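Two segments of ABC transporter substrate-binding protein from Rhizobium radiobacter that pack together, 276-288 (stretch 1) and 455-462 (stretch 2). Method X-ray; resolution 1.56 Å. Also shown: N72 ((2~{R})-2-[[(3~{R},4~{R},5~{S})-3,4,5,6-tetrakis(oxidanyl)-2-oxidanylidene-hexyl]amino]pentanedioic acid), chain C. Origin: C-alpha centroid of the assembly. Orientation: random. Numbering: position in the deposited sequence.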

ATOM      1  N   ASN A 276       3.661  -8.870 -21.802  1.00 19.30           N
ATOM      2  CA  ASN A 276       3.145 -10.217 -21.616  1.00 18.38           C
ATOM      3  C   ASN A 276       3.164 -10.558 -20.137  1.00 18.92           C
ATOM      4  O   ASN A 276       4.130 -11.115 -19.627  1.00 18.84           O
ATOM      5  CB  ASN A 276       3.935 -11.214 -22.469  1.00 20.83           C
ATOM      6  CG  ASN A 276       3.225 -12.537 -22.593  1.00 32.80           C
ATOM      7  OD1 ASN A 276       2.521 -12.987 -21.677  1.00 23.69           O
ATOM      8  ND2 ASN A 276       3.404 -13.194 -23.731  1.00 34.06           N
ATOM      9  N   ALA A 277       2.076 -10.229 -19.451  1.00 18.50           N
ATOM     10  CA  ALA A 277       1.997 -10.460 -18.013  1.00 17.86           C
ATOM     11  C   ALA A 277       2.085 -11.945 -17.665  1.00 20.45           C
ATOM     12  O   ALA A 277       2.748 -12.313 -16.678  1.00 19.51           O
ATOM     13  CB  ALA A 277       0.712  -9.846 -17.468  1.00 18.94           C
ATOM     14  N   ALA A 278       1.431 -12.816 -18.475  1.00 20.94           N
ATOM     15  CA  ALA A 278       1.477 -14.274 -18.184  1.00 21.63           C
ATOM     16  C   ALA A 278       2.910 -14.806 -18.192  1.00 22.60           C
ATOM     17  O   ALA A 278       3.273 -15.621 -17.327  1.00 21.85           O
ATOM     18  CB  ALA A 278       0.615 -15.051 -19.169  1.00 23.81           C
ATOM     19  N   GLN A 279       3.737 -14.307 -19.111  1.00 19.25           N
ATOM     20  CA  GLN A 279       5.143 -14.733 -19.171  1.00 20.49           C
ATOM     21  C   GLN A 279       5.952 -14.214 -17.975  1.00 20.27           C
ATOM     22  O   GLN A 279       6.838 -14.929 -17.476  1.00 20.74           O
ATOM     23  CB  GLN A 279       5.783 -14.360 -20.508  1.00 23.03           C
ATOM     24  CG  GLN A 279       5.145 -15.126 -21.694  1.00 29.60           C
ATOM     25  CD  GLN A 279       5.596 -16.568 -21.898  1.00 50.57           C
ATOM     26  OE1 GLN A 279       6.395 -17.130 -21.131  1.00 45.05           O
ATOM     27  NE2 GLN A 279       5.083 -17.205 -22.950  1.00 38.32           N
ATOM     28  N   ILE A 280       5.629 -12.993 -17.470  1.00 17.37           N
ATOM     29  CA  ILE A 280       6.324 -12.475 -16.287  1.00 16.27           C
ATOM     30  C   ILE A 280       5.954 -13.364 -15.080  1.00 19.72           C
ATOM     31  O   ILE A 280       6.830 -13.727 -14.281  1.00 19.81           O
ATOM     32  CB  ILE A 280       5.941 -10.993 -16.011  1.00 18.81           C
ATOM     33  CG1 ILE A 280       6.486 -10.104 -17.146  1.00 20.53           C
ATOM     34  CG2 ILE A 280       6.447 -10.515 -14.617  1.00 18.15           C
ATOM     35  CD1 ILE A 280       5.860  -8.679 -17.165  1.00 25.97           C
ATOM     36  N   ALA A 281       4.658 -13.725 -14.967  1.00 17.24           N
ATOM     37  CA  ALA A 281       4.181 -14.576 -13.854  1.00 19.22           C
ATOM     38  C   ALA A 281       4.832 -15.962 -13.911  1.00 23.54           C
ATOM     39  O   ALA A 281       5.253 -16.476 -12.876  1.00 23.76           O
ATOM     40  CB  ALA A 281       2.657 -14.694 -13.909  1.00 21.10           C
ATOM     41  N   LYS A 282       4.947 -16.557 -15.117  1.00 19.74           N
ATOM     42  CA  LYS A 282       5.582 -17.886 -15.281  1.00 19.78           C
ATOM     43  C   LYS A 282       7.052 -17.824 -14.888  1.00 23.38           C
ATOM     44  O   LYS A 282       7.533 -18.697 -14.178  1.00 25.18           O
ATOM     45  CB  LYS A 282       5.464 -18.372 -16.736  1.00 25.14           C
ATOM     46  CG  LYS A 282       4.350 -19.397 -16.938  1.00 54.55           C
ATOM     47  CD  LYS A 282       4.505 -20.182 -18.244  1.00 67.02           C
ATOM     48  CE  LYS A 282       3.833 -19.537 -19.439  1.00 76.49           C
ATOM     49  NZ  LYS A 282       2.355 -19.717 -19.423  1.00 84.96           N
ATOM     50  N   TYR A 283       7.754 -16.756 -15.311  1.00 20.01           N
ATOM     51  CA  TYR A 283       9.178 -16.565 -15.006  1.00 20.50           C
ATOM     52  C   TYR A 283       9.405 -16.360 -13.509  1.00 22.62           C
ATOM     53  O   TYR A 283      10.270 -17.021 -12.913  1.00 22.64           O
ATOM     54  CB  TYR A 283       9.734 -15.367 -15.798  1.00 21.85           C
ATOM     55  CG  TYR A 283      11.129 -14.964 -15.373  1.00 24.58           C
ATOM     56  CD1 TYR A 283      12.234 -15.741 -15.711  1.00 27.08           C
ATOM     57  CD2 TYR A 283      11.346 -13.803 -14.636  1.00 25.94           C
ATOM     58  CE1 TYR A 283      13.513 -15.406 -15.271  1.00 27.55           C
ATOM     59  CE2 TYR A 283      12.623 -13.453 -14.198  1.00 27.93           C
ATOM     60  CZ  TYR A 283      13.707 -14.244 -14.542  1.00 38.31           C
ATOM     61  OH  TYR A 283      14.980 -13.893 -14.153  1.00 42.92           O
ATOM     62  N   ARG A 284       8.651 -15.413 -12.906  1.00 18.89           N
ATOM     63  CA  ARG A 284       8.816 -15.100 -11.476  1.00 18.76           C
ATOM     64  C   ARG A 284       8.327 -16.209 -10.559  1.00 22.00           C
ATOM     65  O   ARG A 284       8.911 -16.401  -9.498  1.00 22.61           O
ATOM     66  CB  ARG A 284       8.146 -13.775 -11.118  1.00 17.83           C
ATOM     67  CG  ARG A 284       8.904 -12.585 -11.689  1.00 18.54           C
ATOM     68  CD  ARG A 284       8.247 -11.266 -11.299  1.00 20.11           C
ATOM     69  NE  ARG A 284       9.265 -10.226 -11.191  1.00 17.86           N
ATOM     70  CZ  ARG A 284       9.067  -9.025 -10.644  1.00 20.13           C
ATOM     71  NH1 ARG A 284       7.862  -8.680 -10.195  1.00 16.46           N
ATOM     72  NH2 ARG A 284      10.074  -8.161 -10.545  1.00 17.79           N
ATOM     73  N   GLY A 285       7.285 -16.928 -10.974  1.00 20.11           N
ATOM     74  CA  GLY A 285       6.746 -18.067 -10.224  1.00 21.12           C
ATOM     75  C   GLY A 285       5.304 -17.853  -9.816  1.00 24.69           C
ATOM     76  O   GLY A 285       4.959 -16.803  -9.243  1.00 21.76           O
ATOM     77  N   GLU A 286       4.462 -18.869 -10.073  1.00 22.18           N
ATOM     78  CA  GLU A 286       3.014 -18.804  -9.846  1.00 23.46           C
ATOM     79  C   GLU A 286       2.558 -18.882  -8.386  1.00 26.87           C
ATOM     80  O   GLU A 286       1.395 -18.568  -8.120  1.00 28.11           O
ATOM     81  CB  GLU A 286       2.279 -19.867 -10.687  1.00 26.20           C
ATOM     82  CG  GLU A 286       1.743 -19.312 -11.995  1.00 46.05           C
ATOM     83  CD  GLU A 286       2.510 -19.637 -13.264  1.00 79.10           C
ATOM     84  OE1 GLU A 286       3.677 -20.088 -13.178  1.00 83.09           O
ATOM     85  OE2 GLU A 286       1.934 -19.430 -14.356  1.00 73.10           O
ATOM     86  N   ARG A 287       3.439 -19.242  -7.441  1.00 22.82           N
ATOM     87  CA  ARG A 287       3.056 -19.258  -6.017  1.00 22.59           C
ATOM     88  C   ARG A 287       2.887 -17.815  -5.484  1.00 24.85           C
ATOM     89  O   ARG A 287       1.990 -17.524  -4.677  1.00 25.84           O
ATOM     90  CB  ARG A 287       4.135 -19.992  -5.204  1.00 25.29           C
ATOM     91  CG  ARG A 287       3.842 -20.079  -3.705  1.00 40.99           C
ATOM     92  CD  ARG A 287       4.980 -20.738  -2.947  1.00 51.21           C
ATOM     93  NE  ARG A 287       4.839 -20.554  -1.503  1.00 62.62           N
ATOM     94  CZ  ARG A 287       5.753 -20.917  -0.607  1.00 79.45           C
ATOM     95  NH1 ARG A 287       6.885 -21.491  -0.997  1.00 70.56           N
ATOM     96  NH2 ARG A 287       5.541 -20.706   0.684  1.00 64.62           N
ATOM     97  N   VAL A 288       3.746 -16.913  -5.963  1.00 18.40           N
ATOM     98  CA  VAL A 288       3.770 -15.531  -5.488  1.00 16.44           C
ATOM     99  C   VAL A 288       3.169 -14.544  -6.476  1.00 18.71           C
ATOM    100  O   VAL A 288       2.628 -13.521  -6.056  1.00 17.28           O
ATOM    101  CB  VAL A 288       5.258 -15.180  -5.181  1.00 20.81           C
ATOM    102  CG1 VAL A 288       5.492 -13.681  -5.013  1.00 19.80           C
ATOM    103  CG2 VAL A 288       5.758 -15.975  -3.975  1.00 21.61           C
ATOM    104  N   ILE A 455      -2.036  -0.506 -18.192  1.00 14.34           N
ATOM    105  CA  ILE A 455      -1.831  -1.875 -18.672  1.00 13.74           C
ATOM    106  C   ILE A 455      -1.465  -2.705 -17.460  1.00 15.78           C
ATOM    107  O   ILE A 455      -0.440  -2.466 -16.822  1.00 15.74           O
ATOM    108  CB  ILE A 455      -0.712  -1.938 -19.742  1.00 16.72           C
ATOM    109  CG1 ILE A 455      -1.002  -0.991 -20.929  1.00 17.65           C
ATOM    110  CG2 ILE A 455      -0.541  -3.406 -20.193  1.00 18.98           C
ATOM    111  CD1 ILE A 455       0.270  -0.674 -21.725  1.00 18.77           C
ATOM    112  N   PRO A 456      -2.291  -3.696 -17.120  1.00 15.17           N
ATOM    113  CA  PRO A 456      -1.980  -4.503 -15.936  1.00 15.56           C
ATOM    114  C   PRO A 456      -0.864  -5.476 -16.210  1.00 19.62           C
ATOM    115  O   PRO A 456      -0.722  -6.006 -17.329  1.00 18.92           O
ATOM    116  CB  PRO A 456      -3.272  -5.275 -15.666  1.00 18.12           C
ATOM    117  CG  PRO A 456      -3.976  -5.314 -16.967  1.00 21.68           C
ATOM    118  CD  PRO A 456      -3.569  -4.089 -17.752  1.00 18.00           C
ATOM    119  N   LEU A 457      -0.066  -5.709 -15.180  1.00 16.79           N
ATOM    120  CA  LEU A 457       1.007  -6.675 -15.305  1.00 17.74           C
ATOM    121  C   LEU A 457       0.648  -7.798 -14.358  1.00 20.77           C
ATOM    122  O   LEU A 457      -0.430  -8.368 -14.486  1.00 20.50           O
ATOM    123  CB  LEU A 457       2.366  -6.014 -15.001  1.00 18.52           C
ATOM    124  CG  LEU A 457       2.636  -4.732 -15.815  1.00 23.82           C
ATOM    125  CD1 LEU A 457       3.885  -4.108 -15.399  1.00 24.66           C
ATOM    126  CD2 LEU A 457       2.646  -5.023 -17.286  1.00 28.57           C
ATOM    127  N   THR A 458       1.517  -8.105 -13.417  1.00 15.51           N
ATOM    128  CA  THR A 458       1.250  -9.157 -12.443  1.00 14.76           C
ATOM    129  C   THR A 458       0.895  -8.510 -11.100  1.00 17.78           C
ATOM    130  O   THR A 458       1.209  -7.332 -10.874  1.00 16.38           O
ATOM    131  CB  THR A 458       2.541  -9.970 -12.235  1.00 19.47           C
ATOM    132  OG1 THR A 458       3.623  -9.046 -11.989  1.00 17.57           O
ATOM    133  CG2 THR A 458       2.850 -10.878 -13.419  1.00 19.67           C
ATOM    134  N   GLU A 459       0.309  -9.308 -10.180  1.00 15.31           N
ATOM    135  CA  GLU A 459       0.146  -8.908  -8.790  1.00 13.91           C
ATOM    136  C   GLU A 459       1.051  -9.883  -8.028  1.00 16.91           C
ATOM    137  O   GLU A 459       1.199 -11.044  -8.461  1.00 16.70           O
ATOM    138  CB  GLU A 459      -1.314  -8.949  -8.290  1.00 14.79           C
ATOM    139  CG  GLU A 459      -1.963 -10.319  -8.310  1.00 19.44           C
ATOM    140  CD  GLU A 459      -3.449 -10.321  -8.004  1.00 27.83           C
ATOM    141  OE1 GLU A 459      -4.029  -9.230  -7.807  1.00 20.24           O
ATOM    142  OE2 GLU A 459      -4.044 -11.423  -8.011  1.00 27.33           O
ATOM    143  N   ASN A 460       1.696  -9.418  -6.949  1.00 14.98           N
ATOM    144  CA  ASN A 460       2.573 -10.311  -6.195  1.00 14.80           C
ATOM    145  C   ASN A 460       2.280 -10.249  -4.682  1.00 17.25           C
ATOM    146  O   ASN A 460       2.113  -9.166  -4.107  1.00 15.76           O
ATOM    147  CB  ASN A 460       4.059  -9.940  -6.402  1.00 16.12           C
ATOM    148  CG  ASN A 460       4.310  -8.455  -6.585  1.00 18.64           C
ATOM    149  OD1 ASN A 460       4.156  -7.619  -5.660  1.00 17.25           O
ATOM    150  ND2 ASN A 460       4.635  -8.102  -7.793  1.00 14.01           N
ATOM    151  N   LEU A 461       2.293 -11.413  -4.040  1.00 15.60           N
ATOM    152  CA  LEU A 461       2.175 -11.448  -2.594  1.00 15.91           C
ATOM    153  C   LEU A 461       3.503 -10.906  -2.028  1.00 18.05           C
ATOM    154  O   LEU A 461       4.525 -10.947  -2.733  1.00 17.29           O
ATOM    155  CB  LEU A 461       2.021 -12.915  -2.132  1.00 16.60           C
ATOM    156  CG  LEU A 461       0.734 -13.579  -2.574  1.00 19.79           C
ATOM    157  CD1 LEU A 461       0.774 -15.069  -2.268  1.00 20.51           C
ATOM    158  CD2 LEU A 461      -0.460 -12.943  -1.869  1.00 19.22           C
ATOM    159  N   GLY A 462       3.487 -10.430  -0.784  1.00 16.24           N
ATOM    160  CA  GLY A 462       4.720  -9.990  -0.133  1.00 17.15           C
ATOM    161  C   GLY A 462       5.516 -11.236   0.220  1.00 20.58           C
ATOM    162  O   GLY A 462       4.928 -12.260   0.551  1.00 20.79           O
TER
HETATM  163  OAB N72 C 601       7.933  -6.577  -8.325  1.00 21.50           O
HETATM  164  CAF N72 C 601       6.929  -5.590  -8.015  1.00 20.18           C
HETATM  165  CAG N72 C 601       7.229  -4.621  -6.823  1.00 24.02           C
HETATM  166  OAC N72 C 601       8.266  -5.058  -6.005  1.00 19.48           O
HETATM  167  CAH N72 C 601       5.935  -4.110  -6.187  1.00 18.82           C
HETATM  168  OAM N72 C 601       4.719  -4.707  -6.430  1.00 15.25           O
HETATM  169  CAI N72 C 601       5.529  -3.808  -4.758  1.00 24.60           C
HETATM  170  OAD N72 C 601       6.201  -4.660  -3.857  1.00 17.85           O
HETATM  171  CAJ N72 C 601       5.522  -2.327  -4.467  1.00 17.64           C
HETATM  172  OAE N72 C 601       5.368  -1.534  -5.432  1.00 16.87           O
HETATM  173  CAK N72 C 601       5.761  -1.812  -3.020  1.00 16.54           C
HETATM  174  N   N72 C 601       4.561  -1.229  -2.469  1.00 16.42           N
HETATM  175  CA  N72 C 601       4.472   0.145  -2.145  1.00 24.14           C
HETATM  176  C   N72 C 601       5.539   1.075  -2.652  1.00 18.56           C
HETATM  177  O   N72 C 601       5.645   1.796  -3.722  1.00 16.41           O
HETATM  178  CB  N72 C 601       3.028   0.623  -2.318  1.00 20.82           C
HETATM  179  CG  N72 C 601       2.749   2.108  -2.556  1.00 16.80           C
HETATM  180  CD  N72 C 601       1.378   2.557  -2.046  1.00 18.84           C
HETATM  181  OE1 N72 C 601       0.818   1.998  -1.049  1.00 17.16           O
HETATM  182  OE2 N72 C 601       0.812   3.511  -2.625  1.00 16.65           O
HETATM  183  OXT N72 C 601       6.363   1.063  -1.719  1.00 17.33           O
HETATM  184  O   HOH W   1       5.117  -9.747  -9.922  1.00 16.43           O

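A short helix, 277-284, lies along a segment, 455-462, of a longer strand that is at least 171 residues away in sequence at any point of contact. The two run nearly parallel, with 20° between their N-to-C directions and axes 7.2 Å apart at closest approach. About 436 Å² of surface is buried between the stretches, both sides summed.

Ile455 takes no part in the contact. Pro456 and Leu457 meet the first turn of the helix mainly through their backbone. The methyl of Ala277 points toward the strand and rests on these carbonyls: Ala277 CB is 3.5 Å from Leu457 O and 4.1 Å from Pro456 O. The backbones are close here, with Ala277 CA 4.8 Å from Leu457 CA. Just before this turn, Asn276 caps the helix. Asn276 OD1 accepts from Gln279 N at 3.1 Å.

Thr458 points toward the helix. Its methyl packs against the helix: Thr458 CG2 is 3.6 Å from Ala277 O, 3.8 Å from Ile280 CG2 and 3.9 Å from Ala281 CB. These are van der Waals contacts. The carbonyl of Ala277 already accepts the helical bond from Ala281 N. The hydroxyl also reaches a water. Thr458 OG1 lies 2.6 Å from water 1, in a hydrogen bond.

Glu459 points away from stretch 1, and its carboxylate is bonded elsewhere in the structure.

Asn460 shares water 1 with Thr458 and Arg284. The water accepts from Asn460 ND2 at 2.7 Å and from Arg284 NH1 at 3.0 Å. Arg284 NH1 and Asn460 ND2 are 4.1 Å apart. Both are donors, so the water oxygen joins them where a direct bond could not. The same two side chains hold the ligand. Arg284 NH1 donates to N72 OAB at 2.8 Å, and N72 OAM donates to Asn460 OD1 at 3.1 Å. This fits the protein's name as a substrate-binding protein.

The helix ends before Gly285, whose positive phi suits glycine. The chain then turns back to the strand at Val288. Leu461 N donates to Val288 O at 2.9 Å, the one direct hydrogen bond between the stretches. The same oxygen, Val288 O, receives a CA-H...O contact from Asn460 CA at 3.2 Å. The CA-to-CB bond of Leu461 points toward stretch 1, and Leu461 CD1 sits 3.6 Å from Arg287 O. Gly462 makes no contact.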